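Local coordinates for uncharacterized protein (Enterococcus faecalis, PDB 2R41), which is of unknown function, belongs to the DUF960 family and is possibly a GTP cyclohydrolase, at residues F5-D9 / K41-N47; A16-V20 / I101-E106; G27-S31 / D77-S81. The contacts are given in a common frame with arbitrary orientation. Numbering follows the deposited sequence.

Interaction 1 of 3, residues F5-D9 / K41-N47; sequences FERFD and KGVIPLN
Two irregular segments pack at one end of an alpha/beta fold: a type II beta turn near the N-terminus, and the link between helix 26-40 and strand 49-57. The turn runs from E6 to D9 and is closed by D9 N to E6 O at 3.0 Å. R7 sits at phi/psi -84/117 and F8 at 56/40. K41 is the first residue to leave helical angles. G42 follows with positive phi (86/-11), V43 (-106/-55) keeps the bend, and the chain is extended from I44 to N47. The closest CA atoms are those of R7 and L46, 6.4 Å apart.

K41 provides the polar bonds between the segments. Its side chain (chi1 m, chi2 t, chi3 p, off-well chi4 -7°) reaches along the turn. K41 NZ forms a salt bridge with E6 OE2 at 2.7 Å, although the place of that oxygen is less sure. K41 NZ also gives a weak hydrogen bond to R7 O at 3.3 Å. F8 O accepts a hydrogen bond from R14 NH2, and F8 N donates to D94 OD2. D9 OD1 takes D11 N. In the other segment Q67 pairs with both N47 N and P45 O, and N47 OD1 accepts from L49 N.

F8 (chi1 m) points toward the linker and rests on W33 and I36 of helix 26-40. Its CD2 lies 4.2 Å from L46 CD1. R7 (chi1 t, off-well chi2 118° and chi3 -93°) sets CG 3.6 Å from L46 CB and CD 2.9 Å from L46 O. N47 O meets the edge of the F8 ring, 3.6 Å from CE2.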
loop_
_atom_site.group_PDB
_atom_site.type_symbol
_atom_site.label_atom_id
_atom_site.label_comp_id
_atom_site.label_asym_id
_atom_site.label_seq_id
_atom_site.Cartn_x
_atom_site.Cartn_y
_atom_site.Cartn_z
ATOM N N PHE C 5 3.867 -16.971 16.874
ATOM C CA PHE C 5 3.217 -15.666 16.851
ATOM C C PHE C 5 3.411 -14.931 18.174
ATOM O O PHE C 5 3.807 -15.528 19.174
ATOM C CB PHE C 5 1.725 -15.816 16.546
ATOM C CG PHE C 5 0.833 -15.497 17.711
ATOM C CD1 PHE C 5 0.432 -16.492 18.588
ATOM C CD2 PHE C 5 0.394 -14.201 17.931
ATOM C CE1 PHE C 5 -0.388 -16.202 19.661
ATOM C CE2 PHE C 5 -0.426 -13.905 19.002
ATOM C CZ PHE C 5 -0.819 -14.906 19.868
ATOM N N GLU C 6 3.126 -13.633 18.170
ATOM C CA GLU C 6 3.659 -12.730 19.183
ATOM C C GLU C 6 2.736 -11.535 19.398
ATOM O O GLU C 6 2.139 -11.021 18.451
ATOM C CB GLU C 6 5.058 -12.249 18.791
ATOM C CG GLU C 6 5.889 -11.739 19.957
ATOM C CD GLU C 6 7.235 -11.195 19.519
ATOM O OE1 GLU C 6 8.025 -11.963 18.932
ATOM O OE2 GLU C 6 7.502 -10.000 19.763
ATOM N N ARG C 7 2.623 -11.098 20.648
ATOM C CA ARG C 7 1.559 -10.185 21.048
ATOM C C ARG C 7 1.933 -8.738 20.747
ATOM O O ARG C 7 2.900 -8.210 21.297
ATOM C CB ARG C 7 1.244 -10.350 22.535
ATOM C CG ARG C 7 -0.027 -9.644 22.983
ATOM C CD ARG C 7 -1.051 -10.634 23.511
ATOM N NE ARG C 7 -1.982 -11.067 22.473
ATOM C CZ ARG C 7 -2.874 -12.039 22.627
ATOM N NH1 ARG C 7 -3.681 -12.365 21.627
ATOM N NH2 ARG C 7 -2.961 -12.686 23.781
ATOM N N PHE C 8 1.160 -8.101 19.874
ATOM C CA PHE C 8 1.595 -6.874 19.218
ATOM C C PHE C 8 2.924 -7.076 18.496
ATOM O O PHE C 8 3.790 -6.202 18.514
ATOM C CB PHE C 8 1.717 -5.737 20.234
ATOM C CG PHE C 8 0.399 -5.274 20.785
ATOM C CD1 PHE C 8 -0.409 -4.416 20.058
ATOM C CD2 PHE C 8 -0.033 -5.695 22.031
ATOM C CE1 PHE C 8 -1.622 -3.987 20.562
ATOM C CE2 PHE C 8 -1.245 -5.271 22.541
ATOM C CZ PHE C 8 -2.041 -4.415 21.806
ATOM N N ASP C 9 3.076 -8.234 17.862
ATOM C CA ASP C 9 4.166 -8.452 16.918
ATOM C C ASP C 9 4.281 -7.295 15.930
ATOM O O ASP C 9 3.279 -6.829 15.387
ATOM C CB ASP C 9 3.967 -9.769 16.164
ATOM C CG ASP C 9 5.201 -10.191 15.392
ATOM O OD1 ASP C 9 6.048 -9.321 15.100
ATOM O OD2 ASP C 9 5.324 -11.392 15.076
ATOM N N LYS C 41 6.989 -4.816 24.962
ATOM C CA LYS C 41 7.306 -6.171 24.521
ATOM C C LYS C 41 8.624 -6.550 25.084
ATOM O O LYS C 41 9.529 -5.742 25.095
ATOM C CB LYS C 41 7.373 -6.289 23.030
ATOM C CG LYS C 41 6.023 -6.271 22.385
ATOM C CD LYS C 41 6.180 -6.605 20.918
ATOM C CE LYS C 41 6.072 -8.140 20.632
ATOM N NZ LYS C 41 6.004 -9.139 21.777
ATOM N N GLY C 42 8.738 -7.766 25.583
ATOM C CA GLY C 42 10.012 -8.220 26.115
ATOM C C GLY C 42 10.138 -7.804 27.562
ATOM O O GLY C 42 11.044 -8.292 28.269
ATOM N N VAL C 43 9.227 -6.934 28.020
ATOM C CA VAL C 43 9.296 -6.474 29.399
ATOM C C VAL C 43 8.232 -7.099 30.277
ATOM O O VAL C 43 8.560 -7.693 31.324
ATOM C CB VAL C 43 9.284 -4.942 29.546
ATOM C CG1 VAL C 43 9.391 -4.517 31.044
ATOM C CG2 VAL C 43 10.414 -4.330 28.736
ATOM N N ILE C 44 6.969 -6.970 29.888
ATOM C CA ILE C 44 5.885 -7.620 30.627
ATOM C C ILE C 44 4.986 -8.414 29.653
ATOM O O ILE C 44 5.011 -8.145 28.426
ATOM C CB ILE C 44 5.024 -6.584 31.374
ATOM C CG1 ILE C 44 3.944 -6.043 30.414
ATOM C CG2 ILE C 44 5.894 -5.528 32.054
ATOM C CD1 ILE C 44 3.849 -4.576 30.261
ATOM N N PRO C 45 4.137 -9.329 30.187
ATOM C CA PRO C 45 3.223 -10.070 29.342
ATOM C C PRO C 45 2.138 -9.118 28.895
ATOM O O PRO C 45 1.799 -8.182 29.625
ATOM C CB PRO C 45 2.607 -11.095 30.274
ATOM C CG PRO C 45 3.039 -10.795 31.592
ATOM C CD PRO C 45 3.918 -9.612 31.609
ATOM N N LEU C 46 1.604 -9.339 27.700
ATOM C CA LEU C 46 0.637 -8.416 27.113
ATOM C C LEU C 46 -0.716 -9.043 26.894
ATOM O O LEU C 46 -0.854 -10.155 26.366
ATOM C CB LEU C 46 1.184 -7.852 25.820
ATOM C CG LEU C 46 2.306 -6.894 26.142
ATOM C CD1 LEU C 46 2.979 -6.398 24.904
ATOM C CD2 LEU C 46 1.729 -5.735 26.919
ATOM N N ASN C 47 -1.714 -8.308 27.345
ATOM C CA ASN C 47 -3.106 -8.595 27.099
ATOM C C ASN C 47 -3.307 -8.272 25.647
ATOM O O ASN C 47 -2.547 -7.527 25.078
ATOM C CB ASN C 47 -3.873 -7.588 27.929
ATOM C CG ASN C 47 -5.271 -8.016 28.244
ATOM O OD1 ASN C 47 -6.178 -7.953 27.388
ATOM N ND2 ASN C 47 -5.490 -8.387 29.513
#

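Interaction 2 of 3, residues A16-V20 / I101-E106; sequences ASLGV and ILLPAE
Strand 13-16 and strand 98-102 run parallel here, and each then turns away from the sheet. A16 pairs with I101, CA to CA 4.8 Å, with both side chains on the same face. The CA atoms of S17 and L102 are 5.1 Å apart. S17 N donates to I101 O at 2.9 Å, nearly straight at 169°. After this bond segment 16-20 enters helix 18-21. Segment 101-106 passes L103 into a short 3-10 turn at 104-106, where E106 N bonds L103 O at 2.9 Å.

The side chain of S17 takes the p rotamer. This brings OG back over the helix start, where it accepts from V20 N at 3.1 Å. The same OG donates to E106 OE1 at 2.5 Å. E106 (chi1 m, chi2 t, chi3 -50°) folds its carboxylate toward the helix N-terminus. OE1 also takes L103 N at 3.0 Å, and OE2 takes G19 N at 3.1 Å. One carboxylate therefore ties its own turn to the first turn of the helix. G19 suits this place, because a CB would clash with L103 CD2 and crowd E106 OE2.

V20 (chi1 t) points its CG2 into the gap, 3.3 Å from L103 CD1 and 4.0 Å from I101 CG2. L103 has off-rotamer angles (chi1 -99°, chi2 32°), and its end swings inward. I101 (m, t) faces I29, I32 and W33 of helix 26-40. L18 touches R98 of a neighbouring subunit. The arrangement is a parallel edge pair of a mixed sheet that runs into a serine N-cap, with a glutamate bridging to the capped helix.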
loop_
_atom_site.group_PDB
_atom_site.type_symbol
_atom_site.label_atom_id
_atom_site.label_comp_id
_atom_site.label_asym_id
_atom_site.label_seq_id
_atom_site.Cartn_x
_atom_site.Cartn_y
_atom_site.Cartn_z
ATOM N N ALA C 16 -4.393 2.141 12.019
ATOM C CA ALA C 16 -5.027 3.026 12.982
ATOM C C ALA C 16 -6.422 3.388 12.502
ATOM O O ALA C 16 -6.622 3.634 11.322
ATOM C CB ALA C 16 -4.218 4.233 13.155
ATOM N N SER C 17 -7.390 3.430 13.404
ATOM C CA SER C 17 -8.773 3.672 13.005
ATOM C C SER C 17 -8.962 5.067 12.464
ATOM O O SER C 17 -8.171 5.949 12.746
ATOM C CB SER C 17 -9.687 3.561 14.220
ATOM O OG SER C 17 -9.688 4.784 14.949
ATOM N N LEU C 18 -10.071 5.263 11.764
ATOM C CA LEU C 18 -10.456 6.558 11.259
ATOM C C LEU C 18 -10.443 7.649 12.326
ATOM O O LEU C 18 -9.804 8.689 12.134
ATOM C CB LEU C 18 -11.822 6.483 10.590
ATOM C CG LEU C 18 -12.487 7.815 10.198
ATOM C CD1 LEU C 18 -11.797 8.496 9.028
ATOM C CD2 LEU C 18 -13.966 7.623 9.885
ATOM N N GLY C 19 -11.121 7.425 13.445
ATOM C CA GLY C 19 -11.137 8.405 14.509
ATOM C C GLY C 19 -9.770 8.758 15.049
ATOM O O GLY C 19 -9.500 9.909 15.376
ATOM N N VAL C 20 -8.898 7.777 15.149
ATOM C CA VAL C 20 -7.562 8.044 15.653
ATOM C C VAL C 20 -6.750 8.816 14.610
ATOM O O VAL C 20 -6.035 9.775 14.922
ATOM C CB VAL C 20 -6.832 6.730 16.064
ATOM C CG1 VAL C 20 -5.365 6.925 16.160
ATOM C CG2 VAL C 20 -7.291 6.292 17.433
ATOM N N ILE C 101 -5.009 0.510 16.521
ATOM C CA ILE C 101 -5.224 1.544 17.523
ATOM C C ILE C 101 -6.516 2.259 17.246
ATOM O O ILE C 101 -6.782 2.685 16.137
ATOM C CB ILE C 101 -4.135 2.571 17.466
ATOM C CG1 ILE C 101 -2.819 1.908 17.844
ATOM C CG2 ILE C 101 -4.469 3.696 18.398
ATOM C CD1 ILE C 101 -1.606 2.751 17.612
ATOM N N LEU C 102 -7.333 2.408 18.260
ATOM C CA LEU C 102 -8.643 3.000 18.046
ATOM C C LEU C 102 -9.164 3.622 19.324
ATOM O O LEU C 102 -8.560 3.492 20.406
ATOM C CB LEU C 102 -9.635 1.970 17.501
ATOM C CG LEU C 102 -10.039 0.858 18.472
ATOM C CD1 LEU C 102 -10.844 -0.193 17.760
ATOM C CD2 LEU C 102 -8.855 0.179 19.113
ATOM N N LEU C 103 -10.281 4.315 19.162
ATOM C CA LEU C 103 -10.920 5.067 20.215
ATOM C C LEU C 103 -11.892 4.150 20.874
ATOM O O LEU C 103 -12.400 3.261 20.221
ATOM C CB LEU C 103 -11.686 6.214 19.589
ATOM C CG LEU C 103 -11.027 7.583 19.591
ATOM C CD1 LEU C 103 -9.534 7.459 19.478
ATOM C CD2 LEU C 103 -11.600 8.376 18.449
ATOM N N PRO C 104 -12.116 4.311 22.181
ATOM C CA PRO C 104 -13.115 3.532 22.921
ATOM C C PRO C 104 -14.482 3.545 22.295
ATOM O O PRO C 104 -15.151 2.518 22.271
ATOM C CB PRO C 104 -13.127 4.208 24.280
ATOM C CG PRO C 104 -11.670 4.588 24.433
ATOM C CD PRO C 104 -11.339 5.174 23.081
ATOM N N ALA C 105 -14.871 4.694 21.768
ATOM C CA ALA C 105 -16.140 4.849 21.060
ATOM C C ALA C 105 -16.277 3.922 19.843
ATOM O O ALA C 105 -17.380 3.662 19.374
ATOM C CB ALA C 105 -16.305 6.296 20.621
ATOM N N GLU C 106 -15.149 3.444 19.331
ATOM C CA GLU C 106 -15.137 2.652 18.126
ATOM C C GLU C 106 -15.136 1.174 18.376
ATOM O O GLU C 106 -15.353 0.450 17.435
ATOM C CB GLU C 106 -13.935 3.004 17.265
ATOM C CG GLU C 106 -14.037 4.351 16.575
ATOM C CD GLU C 106 -12.755 4.742 15.851
ATOM O OE1 GLU C 106 -11.672 4.658 16.490
ATOM O OE2 GLU C 106 -12.836 5.153 14.655
#

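Interaction 3 of 3, residues G27-S31 / D77-S81; sequences GLIDS and DLPFS
F80, L28 and S31 bury the most surface in this contact. They join the first part of helix 26-40 to the end of strand 73-78, an outermost strand within the chain. Residues 27-31 are helical, and S31 N bonds G27 O at 3.2 Å. D77 and L78 are extended, and the chain turns a corner at P79 and F80. The nearest CA pairs are L28 with F80 at 7.5 Å and S31 with L78 at 8.2 Å.

The CA-to-CB bond of F80 points toward the helix (chi1 m, chi2 -61°). S31 OG meets the ring edge, 3.2 Å from F80 CE2. G27 O approaches F80 CE2 at 3.4 Å.

S31 (chi1 -89°) turns OG back to its own helix and donates to G27 O at 3.2 Å. S31 OG also lies 3.8 Å from L78 CD1.

L28 starts sideways, with chi1 at -108°, but its end comes nearer. L28 CD2 lies 3.9 Å from L78 CD1, and L28 CG is 4.2 Å from F80 CD2. L78 (m, t) points toward the helix. L78 and S31 both touch L34 of a neighbouring subunit, while F80 packs on S22 of another. No hydrogen bond crosses between the segments. This is largely apolar packing of a helix on the end of an edge strand and the corner after it, in an alpha/beta fold where other subunits also pack.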
loop_
_atom_site.group_PDB
_atom_site.type_symbol
_atom_site.label_atom_id
_atom_site.label_comp_id
_atom_site.label_asym_id
_atom_site.label_seq_id
_atom_site.Cartn_x
_atom_site.Cartn_y
_atom_site.Cartn_z
ATOM N N GLY C 27 3.075 11.397 14.564
ATOM C CA GLY C 27 4.195 11.184 15.422
ATOM C C GLY C 27 3.716 10.672 16.743
ATOM O O GLY C 27 4.485 10.098 17.511
ATOM N N LEU C 28 2.436 10.865 17.017
ATOM C CA LEU C 28 1.889 10.414 18.278
ATOM C C LEU C 28 1.356 8.996 18.185
ATOM O O LEU C 28 1.497 8.196 19.123
ATOM C CB LEU C 28 0.813 11.377 18.748
ATOM C CG LEU C 28 1.306 12.196 19.932
ATOM C CD1 LEU C 28 0.719 13.596 19.909
ATOM C CD2 LEU C 28 0.952 11.478 21.239
ATOM N N ILE C 29 0.714 8.699 17.065
ATOM C CA ILE C 29 0.310 7.358 16.795
ATOM C C ILE C 29 1.580 6.481 16.842
ATOM O O ILE C 29 1.628 5.511 17.601
ATOM C CB ILE C 29 -0.372 7.257 15.440
ATOM C CG1 ILE C 29 -1.647 8.117 15.418
ATOM C CG2 ILE C 29 -0.653 5.800 15.113
ATOM C CD1 ILE C 29 -2.533 7.990 14.136
ATOM N N ASP C 30 2.623 6.850 16.099
ATOM C CA ASP C 30 3.833 6.048 16.099
ATOM C C ASP C 30 4.375 5.874 17.511
ATOM O O ASP C 30 4.825 4.775 17.890
ATOM C CB ASP C 30 4.911 6.649 15.203
ATOM C CG ASP C 30 4.560 6.561 13.711
ATOM O OD1 ASP C 30 3.505 5.935 13.378
ATOM O OD2 ASP C 30 5.321 7.133 12.869
ATOM N N SER C 31 4.340 6.952 18.292
ATOM C CA SER C 31 4.640 6.858 19.720
ATOM C C SER C 31 3.937 5.726 20.433
ATOM O O SER C 31 4.575 5.039 21.222
ATOM C CB SER C 31 4.280 8.136 20.440
ATOM O OG SER C 31 5.388 8.978 20.391
ATOM N N ASP C 77 6.548 9.834 29.570
ATOM C CA ASP C 77 6.535 11.255 29.229
ATOM C C ASP C 77 6.974 11.453 27.809
ATOM O O ASP C 77 8.053 11.050 27.442
ATOM C CB ASP C 77 7.429 12.075 30.165
ATOM C CG ASP C 77 6.908 12.104 31.616
ATOM O OD1 ASP C 77 7.758 12.225 32.537
ATOM O OD2 ASP C 77 5.664 12.005 31.843
ATOM N N LEU C 78 6.141 12.084 27.006
ATOM C CA LEU C 78 6.497 12.261 25.626
ATOM C C LEU C 78 6.976 13.653 25.317
ATOM O O LEU C 78 6.514 14.634 25.918
ATOM C CB LEU C 78 5.324 11.930 24.723
ATOM C CG LEU C 78 4.993 10.449 24.590
ATOM C CD1 LEU C 78 3.905 10.311 23.569
ATOM C CD2 LEU C 78 6.226 9.648 24.221
ATOM N N PRO C 79 7.892 13.746 24.341
ATOM C CA PRO C 79 8.413 15.026 23.926
ATOM C C PRO C 79 7.338 15.867 23.297
ATOM O O PRO C 79 7.447 17.075 23.323
ATOM C CB PRO C 79 9.504 14.662 22.900
ATOM C CG PRO C 79 9.178 13.291 22.408
ATOM C CD PRO C 79 8.494 12.621 23.584
ATOM N N PHE C 80 6.295 15.247 22.767
ATOM C CA PHE C 80 5.293 15.992 21.978
ATOM C C PHE C 80 4.385 16.957 22.729
ATOM O O PHE C 80 4.201 16.861 23.927
ATOM C CB PHE C 80 4.493 15.044 21.068
ATOM C CG PHE C 80 5.373 14.182 20.249
ATOM C CD1 PHE C 80 6.271 14.763 19.339
ATOM C CD2 PHE C 80 5.390 12.815 20.436
ATOM C CE1 PHE C 80 7.144 13.981 18.588
ATOM C CE2 PHE C 80 6.256 12.011 19.700
ATOM C CZ PHE C 80 7.132 12.590 18.772
ATOM N N SER C 81 3.835 17.897 21.988
ATOM C CA SER C 81 2.980 18.904 22.536
ATOM C C SER C 81 1.569 18.379 22.775
ATOM O O SER C 81 0.951 17.763 21.875
ATOM C CB SER C 81 2.906 20.052 21.562
ATOM O OG SER C 81 3.084 21.239 22.267
#

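Helix 26-40 connects the three contacts. Interaction 3 uses its first part, interaction 1 includes the linker that leaves its end, and I101 of interaction 2 packs against it. Interactions 2 and 3 touch, with centres 17 Å apart: I29 CD1 lies 3.6 Å from V20 CG1 and 4.2 Å from A16 CB, and I29 CG2 is 4.1 Å from I101 CD1. Interaction 3 is nested in the chain loop that interaction 2 closes. Interaction 1 lies apart, its centre 21 Å from each of the others. Its nearest atoms are about 7 Å from interaction 2 and about 10 Å from interaction 3.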